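Local atomic coordinates of uncharacterized protein (Bacteroides ovatus, PDB entry 3P02), a protein that is of unknown function but has two β-rich parts, the first matching an uncharacterised family of the E-set clan and the second a BT_3044-like C-terminal family. Residues Gln11-Phe15 with Leu126-Glu130; Asp53-Phe59 with Lys94-Ala100; Leu239-Ser245 with Asp271-Val277. One frame throughout, in Å; residues are numbered along the deposited sequence.

Interaction 1. Residues Gln11-Phe15 with Leu126-Glu130; sequences QLISF and LKVCE. With EDO (1,2-ethanediol), chain E.
Ile13 and Phe15 of the short strand 13-15 meet Val128 and Glu130 of strand 122-130 inside a β-sandwich, consistent with the E-set grouping of this family. The strands belong to different sheets and run nearly antiparallel (168°), their axes 6.7 Å apart, a spacing filled by side chains. The packing is dense round Val128. Its CG1 lies over one face of the Phe15 ring, 4.0 Å from the centroid and 16° off the normal, a CH-pi contact, and the two side chains slide past each other in opposite directions. With chi1 at 58°, CG1 stands between the backbone N and the carbonyl carbon and is aimed at the ring, while CG2 turns to Ile13, meeting its CG2 at 3.7 Å. A β-branched valine suits this place because its two methyls serve two partners. The far end of the ring presses on the same residue, Phe15 CZ lying 3.7 Å from Val128 CB. Val57 and Phe59 of the neighbouring strand 55-61 pack on Val128 as well. Near Glu130 the filling becomes mixed: Ile13 CD1 rests against the carboxylate carbon, Glu130 CD, at 3.5 Å. That acid has its polar atoms engaged elsewhere, OE2 in a salt bridge with Arg55 and OE1 with the hydroxyl of Tyr136, and can therefore border an apolar isoleucine. The reverse side of strand 122-130 is looser. Lys127 and Cys129 point away from strand 13-15 and are partly open to solvent, where a long, flexible lysine is at home. Its chain is fully extended, and its ammonium group binds the carbonyl of Tyr136. A 1,2-ethanediol, probably from the crystallisation liquor, also lodges there, its O1 taking a weak hydrogen bond of 2.9 Å from Lys127 NZ.

Interaction 2. Residues Asp53-Phe59 with Lys94-Ala100; sequences DDRLVSF and KELTIPA
Phe59 and Leu96 cross at about a right angle on the inward face of an antiparallel strand pair, 55-59 with 95-98. Leu96 CB lies at the edge of the Phe59 ring, in its plane, 3.7 Å from CE2. The ring gets there with chi1 at -55°, CG beside the backbone N and leaning toward the partner strand. On the same face Val57 CG2 meets Ile98 CD1 at 3.6 Å, the branched chains covering that face toward strand 36-45. A smaller alanine in place of Phe59 would probably leave a gap beside Leu96 and deprive Val128, Phe15 and Leu107 of a shared packing surface. The outer face is mixed: Leu56 CD1 rests on Thr97 OG1 at 3.4 Å, and Ser58 stands opposite Glu95. Backbone bonds knit the strands, that from Arg55 N to Ile98 O being almost straight (179°). Past the strand ends, Asp54 OD1 accepts Ala100 N at 2.9 Å, met from above the carboxylate plane, and a water bridges Asp53 O and Ile98 O. A mainly apolar inward face, which Arg55 leaves to salt-bridge Glu130, and a mixed outer one imply a pair that covers the core and offers solvent a largely polar surface.

Interaction 3. Residues Leu239-Ser245 with Asp271-Val277; sequences LKFNSYS and DIDFDFV
The open end of the β-hairpin formed by strands 242-255 and 262-278, part of a large antiparallel sheet, is joined here. Asn242 and Asp275 form a hydrogen-bonded pair, continued by Tyr244 N to Asp273 O (2.8 Å, nearly straight) and Val277 N to Leu239 O (2.7 Å). One face is aromatic. Phe241 CE1 sits 3.4 Å from Phe274 CD1, over a face of the Phe274 ring, the ring planes inclined by 31°. A large flat phenylalanine suits this buried place, offering a face to Phe241 while packing on Met291 and Val212. The other face, with Asn242 and Asp275, is polar. Tyr244 lays its ring edge along Asp273 and Asp275, and its hydroxyl donates to Asp275 OD2 at 2.6 Å from above the carboxylate plane; ring and carboxylate are turned 79° apart, and a water also donates to OD2. Chi1 of -62° turns the ring toward the acids, and the para hydroxyl gives the reach. At the far end Ser245 OG donates to Asp271 O at 2.8 Å, and another water links Ser243 OG and Ser245 O to Asp273 N. Asp275 OD1 binds Asn290, which also serves Asp273, whose other oxygen pairs with Lys292. With a phenol, a water and an amide all donating to it, Asp275 is likely to remain ionised, while Lys292 probably offsets the charge of Asp273.

How the interactions relate
Interactions 1 and 2 are neighbours, their centres about 10 Å apart, and both use the sheet in which strands 55-61 and 122-130 lie side by side. Along the chain, interaction 2 is nested inside the loop closed by interaction 1. Arg55, through the salt bridge to Glu130, ties them together and probably also bonds to Gln11 O. Interaction 1 packs strand 13-15 against this sheet, interaction 2 pairs strands within it, and Val57 and Phe59 touch both. Interaction 3 follows later, in the BT_3044-like region, its centre about 52 Å from that of interaction 1 and about 57 Å from that of interaction 2. The protein thus carries separate β-sheet cores at opposite sides of its centre.

Interaction 1. Residues Gln11-Phe15 with Leu126-Glu130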
loop_
_atom_site.group_PDB
_atom_site.type_symbol
_atom_site.label_atom_id
_atom_site.label_comp_id
_atom_site.label_asym_id
_atom_site.label_seq_id
_atom_site.Cartn_x
_atom_site.Cartn_y
_atom_site.Cartn_z
ATOM N N GLN A 11 0.904 28.144 -19.955
ATOM C CA GLN A 11 1.942 29.051 -19.453
ATOM C C GLN A 11 1.830 29.058 -17.918
ATOM O O GLN A 11 2.595 29.726 -17.224
ATOM C CB GLN A 11 1.896 30.463 -20.081
ATOM C CG GLN A 11 0.561 31.212 -20.009
ATOM C CD GLN A 11 0.328 32.042 -18.764
ATOM O OE1 GLN A 11 1.240 32.350 -17.980
ATOM N NE2 GLN A 11 -0.915 32.473 -18.584
ATOM N N LEU A 12 0.869 28.274 -17.409
ATOM C CA LEU A 12 0.599 28.089 -15.996
ATOM C C LEU A 12 1.305 26.841 -15.480
ATOM O O LEU A 12 1.986 26.132 -16.231
ATOM C CB LEU A 12 -0.911 28.052 -15.717
ATOM C CG LEU A 12 -1.698 29.330 -16.149
ATOM C CD1 LEU A 12 -3.192 29.133 -15.970
ATOM C CD2 LEU A 12 -1.231 30.574 -15.388
ATOM N N ILE A 13 1.184 26.614 -14.181
ATOM C CA ILE A 13 1.947 25.571 -13.504
ATOM C C ILE A 13 1.112 24.330 -13.244
ATOM O O ILE A 13 -0.081 24.424 -12.992
ATOM C CB ILE A 13 2.509 26.208 -12.225
ATOM C CG1 ILE A 13 3.415 27.424 -12.617
ATOM C CG2 ILE A 13 3.275 25.201 -11.357
ATOM C CD1 ILE A 13 3.595 28.362 -11.609
ATOM N N SER A 14 1.747 23.156 -13.337
ATOM C CA SER A 14 1.045 21.899 -13.145
ATOM C C SER A 14 1.934 20.883 -12.467
ATOM O O SER A 14 3.136 21.131 -12.298
ATOM C CB SER A 14 0.604 21.352 -14.498
ATOM O OG SER A 14 1.728 21.094 -15.319
ATOM N N PHE A 15 1.361 19.716 -12.145
ATOM C CA PHE A 15 2.139 18.610 -11.617
ATOM C C PHE A 15 2.455 17.621 -12.719
ATOM O O PHE A 15 1.660 17.450 -13.657
ATOM C CB PHE A 15 1.407 17.882 -10.487
ATOM C CG PHE A 15 1.282 18.659 -9.215
ATOM C CD1 PHE A 15 2.418 19.117 -8.541
ATOM C CD2 PHE A 15 0.026 18.947 -8.679
ATOM C CE1 PHE A 15 2.299 19.827 -7.340
ATOM C CE2 PHE A 15 -0.087 19.615 -7.453
ATOM C CZ PHE A 15 1.048 20.057 -6.798
ATOM N N LEU A 126 -3.601 17.143 -3.748
ATOM C CA LEU A 126 -2.915 18.435 -3.702
ATOM C C LEU A 126 -3.113 19.219 -4.946
ATOM O O LEU A 126 -2.959 18.648 -6.022
ATOM C CB LEU A 126 -1.387 18.210 -3.557
ATOM C CG LEU A 126 -0.933 17.350 -2.415
ATOM C CD1 LEU A 126 0.555 17.103 -2.513
ATOM C CD2 LEU A 126 -1.246 18.022 -1.103
ATOM N N LYS A 127 -3.341 20.524 -4.826
ATOM C CA LYS A 127 -3.468 21.339 -6.026
ATOM C C LYS A 127 -2.429 22.447 -6.005
ATOM O O LYS A 127 -2.140 22.995 -4.950
ATOM C CB LYS A 127 -4.889 21.949 -6.127
ATOM C CG LYS A 127 -5.095 22.781 -7.405
ATOM C CD LYS A 127 -6.529 23.235 -7.607
ATOM C CE LYS A 127 -6.653 23.973 -8.914
ATOM N NZ LYS A 127 -8.028 24.534 -9.109
ATOM N N VAL A 128 -1.911 22.786 -7.177
ATOM C CA VAL A 128 -0.966 23.877 -7.361
ATOM C C VAL A 128 -1.730 25.051 -7.997
ATOM O O VAL A 128 -2.550 24.831 -8.901
ATOM C CB VAL A 128 0.317 23.450 -8.161
ATOM C CG1 VAL A 128 -0.004 22.892 -9.548
ATOM C CG2 VAL A 128 1.314 24.607 -8.255
ATOM N N CYS A 129 -1.457 26.298 -7.511
ATOM C CA CYS A 129 -2.115 27.537 -7.934
ATOM C C CYS A 129 -1.117 28.693 -7.895
ATOM O O CYS A 129 -0.049 28.555 -7.316
ATOM C CB CYS A 129 -3.291 27.801 -6.992
ATOM S SG CYS A 129 -4.536 28.943 -7.634
ATOM N N GLU A 130 -1.496 29.833 -8.429
ATOM C CA GLU A 130 -0.799 31.105 -8.360
ATOM C C GLU A 130 -1.854 32.077 -7.913
ATOM O O GLU A 130 -2.938 32.084 -8.512
ATOM C CB GLU A 130 -0.174 31.526 -9.688
ATOM C CG GLU A 130 1.051 30.734 -10.061
ATOM C CD GLU A 130 1.603 31.218 -11.376
ATOM O OE1 GLU A 130 1.061 30.834 -12.437
ATOM O OE2 GLU A 130 2.534 32.053 -11.337
HETATM C C1 EDO E . -8.041 26.879 -6.802
HETATM O O1 EDO E . -8.657 27.178 -8.056
HETATM C C2 EDO E . -8.041 28.093 -5.887
HETATM O O2 EDO E . -7.320 27.761 -4.695
#

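Interaction 2. Residues Asp53-Phe59 with Lys94-Ala100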
loop_
_atom_site.group_PDB
_atom_site.type_symbol
_atom_site.label_atom_id
_atom_site.label_comp_id
_atom_site.label_asym_id
_atom_site.label_seq_id
_atom_site.Cartn_x
_atom_site.Cartn_y
_atom_site.Cartn_z
ATOM N N ASP A 53 9.285 36.651 -15.262
ATOM C CA ASP A 53 9.118 36.992 -13.846
ATOM C C ASP A 53 9.159 35.774 -12.941
ATOM O O ASP A 53 8.769 34.683 -13.376
ATOM C CB ASP A 53 7.777 37.708 -13.635
ATOM C CG ASP A 53 7.521 38.834 -14.618
ATOM O OD1 ASP A 53 8.310 39.804 -14.629
ATOM O OD2 ASP A 53 6.550 38.726 -15.404
ATOM N N ASP A 54 9.573 35.972 -11.657
ATOM C CA ASP A 54 9.557 34.892 -10.653
ATOM C C ASP A 54 8.118 34.525 -10.335
ATOM O O ASP A 54 7.244 35.401 -10.306
ATOM C CB ASP A 54 10.297 35.294 -9.373
ATOM C CG ASP A 54 11.812 35.321 -9.449
ATOM O OD1 ASP A 54 12.367 35.151 -10.570
ATOM O OD2 ASP A 54 12.441 35.543 -8.409
ATOM N N ARG A 55 7.855 33.227 -10.162
ATOM C CA ARG A 55 6.497 32.743 -9.889
ATOM C C ARG A 55 6.362 32.383 -8.436
ATOM O O ARG A 55 7.170 31.599 -7.951
ATOM C CB ARG A 55 6.164 31.492 -10.752
ATOM C CG ARG A 55 6.483 31.596 -12.260
ATOM C CD ARG A 55 5.586 32.557 -13.028
ATOM N NE ARG A 55 4.309 31.917 -13.367
ATOM C CZ ARG A 55 4.063 31.273 -14.506
ATOM N NH1 ARG A 55 4.994 31.194 -15.447
ATOM N NH2 ARG A 55 2.877 30.720 -14.719
ATOM N N LEU A 56 5.349 32.923 -7.734
ATOM C CA LEU A 56 5.092 32.496 -6.363
ATOM C C LEU A 56 3.926 31.496 -6.426
ATOM O O LEU A 56 2.781 31.829 -6.741
ATOM C CB LEU A 56 4.854 33.656 -5.387
ATOM C CG LEU A 56 4.742 33.282 -3.886
ATOM C CD1 LEU A 56 6.022 32.612 -3.354
ATOM C CD2 LEU A 56 4.434 34.516 -3.044
ATOM N N VAL A 57 4.266 30.235 -6.193
ATOM C CA VAL A 57 3.345 29.122 -6.336
ATOM C C VAL A 57 2.819 28.682 -4.987
ATOM O O VAL A 57 3.585 28.668 -4.022
ATOM C CB VAL A 57 4.123 27.973 -7.038
ATOM C CG1 VAL A 57 3.187 26.875 -7.456
ATOM C CG2 VAL A 57 4.876 28.503 -8.263
ATOM N N SER A 58 1.510 28.363 -4.924
ATOM C CA SER A 58 0.900 27.871 -3.692
ATOM C C SER A 58 0.437 26.436 -3.874
ATOM O O SER A 58 0.025 26.045 -4.974
ATOM C CB SER A 58 -0.258 28.755 -3.234
ATOM O OG SER A 58 -1.470 28.488 -3.910
ATOM N N PHE A 59 0.533 25.661 -2.800
ATOM C CA PHE A 59 0.127 24.254 -2.780
ATOM C C PHE A 59 -0.834 24.073 -1.653
ATOM O O PHE A 59 -0.583 24.547 -0.540
ATOM C CB PHE A 59 1.341 23.341 -2.584
ATOM C CG PHE A 59 2.427 23.568 -3.600
ATOM C CD1 PHE A 59 2.348 22.994 -4.862
ATOM C CD2 PHE A 59 3.549 24.319 -3.282
ATOM C CE1 PHE A 59 3.376 23.171 -5.790
ATOM C CE2 PHE A 59 4.556 24.529 -4.224
ATOM C CZ PHE A 59 4.462 23.957 -5.474
ATOM N N LYS A 94 3.690 25.291 1.934
ATOM C CA LYS A 94 2.490 25.832 1.290
ATOM C C LYS A 94 2.838 26.739 0.120
ATOM O O LYS A 94 1.979 27.017 -0.705
ATOM C CB LYS A 94 1.594 26.583 2.289
ATOM C CG LYS A 94 1.131 25.722 3.470
ATOM C CD LYS A 94 0.436 24.379 3.090
ATOM C CE LYS A 94 1.022 23.254 3.917
ATOM N NZ LYS A 94 0.139 22.066 4.021
ATOM N N GLU A 95 4.089 27.193 0.048
ATOM C CA GLU A 95 4.553 28.084 -1.009
ATOM C C GLU A 95 5.961 27.788 -1.435
ATOM O O GLU A 95 6.777 27.311 -0.650
ATOM C CB GLU A 95 4.491 29.557 -0.568
ATOM C CG GLU A 95 3.083 30.115 -0.500
ATOM C CD GLU A 95 3.009 31.543 -0.000
ATOM O OE1 GLU A 95 4.063 32.092 0.397
ATOM O OE2 GLU A 95 1.899 32.117 -0.016
ATOM N N LEU A 96 6.241 28.149 -2.698
ATOM C CA LEU A 96 7.531 27.993 -3.365
ATOM C C LEU A 96 7.700 29.077 -4.403
ATOM O O LEU A 96 6.728 29.424 -5.085
ATOM C CB LEU A 96 7.592 26.620 -4.075
ATOM C CG LEU A 96 8.326 25.448 -3.407
ATOM C CD1 LEU A 96 7.473 24.769 -2.384
ATOM C CD2 LEU A 96 8.623 24.378 -4.428
ATOM N N THR A 97 8.925 29.578 -4.557
ATOM C CA THR A 97 9.240 30.532 -5.601
ATOM C C THR A 97 9.941 29.761 -6.714
ATOM O O THR A 97 10.879 28.992 -6.442
ATOM C CB THR A 97 10.093 31.691 -5.075
ATOM O OG1 THR A 97 9.271 32.476 -4.214
ATOM C CG2 THR A 97 10.624 32.569 -6.219
ATOM N N ILE A 98 9.430 29.892 -7.950
ATOM C CA ILE A 98 10.082 29.313 -9.115
ATOM C C ILE A 98 10.745 30.486 -9.838
ATOM O O ILE A 98 10.038 31.349 -10.363
ATOM C CB ILE A 98 9.152 28.493 -10.048
ATOM C CG1 ILE A 98 8.366 27.408 -9.283
ATOM C CG2 ILE A 98 9.971 27.897 -11.211
ATOM C CD1 ILE A 98 7.285 26.696 -10.169
ATOM N N PRO A 99 12.089 30.575 -9.829
ATOM C CA PRO A 99 12.755 31.715 -10.493
ATOM C C PRO A 99 12.469 31.810 -11.988
ATOM O O PRO A 99 12.262 30.794 -12.652
ATOM C CB PRO A 99 14.246 31.432 -10.266
ATOM C CG PRO A 99 14.298 30.519 -9.090
ATOM C CD PRO A 99 13.073 29.652 -9.225
ATOM N N ALA A 100 12.512 33.051 -12.536
ATOM C CA ALA A 100 12.363 33.260 -13.973
ATOM C C ALA A 100 13.466 32.466 -14.685
ATOM O O ALA A 100 14.580 32.369 -14.165
ATOM C CB ALA A 100 12.496 34.750 -14.285
HETATM O O HOH W 1 9.353 31.928 -13.116
#

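Interaction 3. Residues Leu239-Ser245 with Asp271-Val277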
loop_
_atom_site.group_PDB
_atom_site.type_symbol
_atom_site.label_atom_id
_atom_site.label_comp_id
_atom_site.label_asym_id
_atom_site.label_seq_id
_atom_site.Cartn_x
_atom_site.Cartn_y
_atom_site.Cartn_z
ATOM N N LEU A 239 -14.141 -13.590 15.707
ATOM C CA LEU A 239 -13.558 -14.561 14.759
ATOM C C LEU A 239 -13.428 -15.959 15.339
ATOM O O LEU A 239 -13.242 -16.926 14.584
ATOM C CB LEU A 239 -12.143 -14.109 14.390
ATOM C CG LEU A 239 -11.851 -13.432 13.114
ATOM C CD1 LEU A 239 -10.334 -13.451 12.853
ATOM C CD2 LEU A 239 -12.561 -14.087 11.934
ATOM N N LYS A 240 -13.404 -16.070 16.696
ATOM C CA LYS A 240 -13.184 -17.321 17.422
ATOM C C LYS A 240 -11.903 -17.956 16.871
ATOM O O LYS A 240 -11.861 -19.145 16.554
ATOM C CB LYS A 240 -14.405 -18.267 17.349
ATOM C CG LYS A 240 -15.615 -17.704 18.088
ATOM C CD LYS A 240 -16.883 -18.435 17.687
ATOM C CE LYS A 240 -18.132 -17.845 18.292
ATOM N NZ LYS A 240 -19.346 -18.565 17.804
ATOM N N PHE A 241 -10.880 -17.098 16.666
ATOM C CA PHE A 241 -9.589 -17.539 16.143
ATOM C C PHE A 241 -8.947 -18.550 17.067
ATOM O O PHE A 241 -8.798 -18.296 18.261
ATOM C CB PHE A 241 -8.663 -16.328 15.972
ATOM C CG PHE A 241 -7.307 -16.650 15.389
ATOM C CD1 PHE A 241 -7.091 -16.593 14.015
ATOM C CD2 PHE A 241 -6.232 -16.941 16.219
ATOM C CE1 PHE A 241 -5.814 -16.843 13.481
ATOM C CE2 PHE A 241 -4.962 -17.228 15.683
ATOM C CZ PHE A 241 -4.766 -17.177 14.321
ATOM N N ASN A 242 -8.534 -19.696 16.518
ATOM C CA ASN A 242 -7.879 -20.719 17.331
ATOM C C ASN A 242 -6.765 -21.363 16.495
ATOM O O ASN A 242 -7.038 -22.129 15.573
ATOM C CB ASN A 242 -8.905 -21.750 17.822
ATOM C CG ASN A 242 -8.314 -22.768 18.757
ATOM O OD1 ASN A 242 -7.309 -22.521 19.406
ATOM N ND2 ASN A 242 -8.878 -23.963 18.781
ATOM N N SER A 243 -5.512 -21.072 16.847
ATOM C CA SER A 243 -4.348 -21.570 16.128
ATOM C C SER A 243 -3.821 -22.860 16.742
ATOM O O SER A 243 -3.748 -22.978 17.981
ATOM C CB SER A 243 -3.250 -20.505 16.093
ATOM O OG SER A 243 -2.075 -21.058 15.524
ATOM N N TYR A 244 -3.454 -23.825 15.887
ATOM C CA TYR A 244 -2.957 -25.128 16.321
ATOM C C TYR A 244 -1.443 -25.249 16.207
ATOM O O TYR A 244 -0.886 -26.281 16.596
ATOM C CB TYR A 244 -3.640 -26.265 15.547
ATOM C CG TYR A 244 -5.123 -26.281 15.804
ATOM C CD1 TYR A 244 -5.631 -26.705 17.024
ATOM C CD2 TYR A 244 -6.021 -25.844 14.834
ATOM C CE1 TYR A 244 -7.001 -26.697 17.280
ATOM C CE2 TYR A 244 -7.395 -25.839 15.071
ATOM C CZ TYR A 244 -7.884 -26.280 16.297
ATOM O OH TYR A 244 -9.235 -26.296 16.563
ATOM N N SER A 245 -0.781 -24.239 15.611
ATOM C CA SER A 245 0.668 -24.260 15.535
ATOM C C SER A 245 1.214 -22.895 15.293
ATOM O O SER A 245 0.626 -22.112 14.536
ATOM C CB SER A 245 1.183 -25.196 14.444
ATOM O OG SER A 245 0.588 -24.894 13.202
ATOM N N ASP A 271 3.502 -23.943 8.446
ATOM C CA ASP A 271 2.900 -24.306 9.725
ATOM C C ASP A 271 1.797 -23.336 10.179
ATOM O O ASP A 271 1.606 -23.107 11.371
ATOM C CB ASP A 271 3.969 -24.473 10.832
ATOM C CG ASP A 271 5.029 -25.488 10.502
ATOM O OD1 ASP A 271 4.681 -26.546 9.947
ATOM O OD2 ASP A 271 6.204 -25.177 10.690
ATOM N N ILE A 272 1.040 -22.809 9.219
ATOM C CA ILE A 272 -0.168 -22.036 9.538
ATOM C C ILE A 272 -1.295 -23.057 9.670
ATOM O O ILE A 272 -1.467 -23.893 8.784
ATOM C CB ILE A 272 -0.491 -20.990 8.455
ATOM C CG1 ILE A 272 0.683 -19.991 8.321
ATOM C CG2 ILE A 272 -1.807 -20.244 8.812
ATOM C CD1 ILE A 272 0.541 -19.042 7.034
ATOM N N ASP A 273 -2.057 -22.977 10.748
ATOM C CA ASP A 273 -3.190 -23.888 10.955
ATOM C C ASP A 273 -4.102 -23.260 11.987
ATOM O O ASP A 273 -3.780 -23.265 13.174
ATOM C CB ASP A 273 -2.724 -25.294 11.394
ATOM C CG ASP A 273 -3.819 -26.348 11.461
ATOM O OD1 ASP A 273 -5.018 -25.971 11.464
ATOM O OD2 ASP A 273 -3.480 -27.541 11.499
ATOM N N PHE A 274 -5.215 -22.660 11.529
ATOM C CA PHE A 274 -6.121 -22.056 12.490
ATOM C C PHE A 274 -7.555 -22.159 12.084
ATOM O O PHE A 274 -7.900 -22.011 10.906
ATOM C CB PHE A 274 -5.775 -20.568 12.758
ATOM C CG PHE A 274 -5.885 -19.654 11.546
ATOM C CD1 PHE A 274 -7.104 -19.043 11.215
ATOM C CD2 PHE A 274 -4.796 -19.427 10.726
ATOM C CE1 PHE A 274 -7.212 -18.191 10.096
ATOM C CE2 PHE A 274 -4.897 -18.550 9.631
ATOM C CZ PHE A 274 -6.111 -17.953 9.316
ATOM N N ASP A 275 -8.415 -22.306 13.094
ATOM C CA ASP A 275 -9.845 -22.216 12.911
ATOM C C ASP A 275 -10.279 -20.761 13.052
ATOM O O ASP A 275 -9.685 -20.005 13.820
ATOM C CB ASP A 275 -10.612 -23.064 13.951
ATOM C CG ASP A 275 -10.508 -24.558 13.801
ATOM O OD1 ASP A 275 -10.141 -25.031 12.681
ATOM O OD2 ASP A 275 -10.876 -25.267 14.760
ATOM N N PHE A 276 -11.365 -20.394 12.359
ATOM C CA PHE A 276 -11.990 -19.085 12.503
ATOM C C PHE A 276 -13.400 -19.214 12.028
ATOM O O PHE A 276 -13.736 -20.167 11.319
ATOM C CB PHE A 276 -11.244 -17.974 11.753
ATOM C CG PHE A 276 -11.503 -18.001 10.274
ATOM C CD1 PHE A 276 -10.804 -18.879 9.440
ATOM C CD2 PHE A 276 -12.469 -17.159 9.705
ATOM C CE1 PHE A 276 -11.099 -18.937 8.077
ATOM C CE2 PHE A 276 -12.779 -17.242 8.349
ATOM C CZ PHE A 276 -12.083 -18.116 7.540
ATOM N N VAL A 277 -14.226 -18.233 12.382
ATOM C CA VAL A 277 -15.623 -18.240 11.997
ATOM C C VAL A 277 -15.912 -17.075 11.047
ATOM O O VAL A 277 -15.470 -15.942 11.315
ATOM C CB VAL A 277 -16.490 -18.149 13.289
ATOM C CG1 VAL A 277 -17.970 -17.986 12.966
ATOM C CG2 VAL A 277 -16.268 -19.361 14.192
HETATM O O HOH W 2 -11.708 -24.015 16.986
HETATM O O HOH W 3 -1.228 -21.206 12.728
#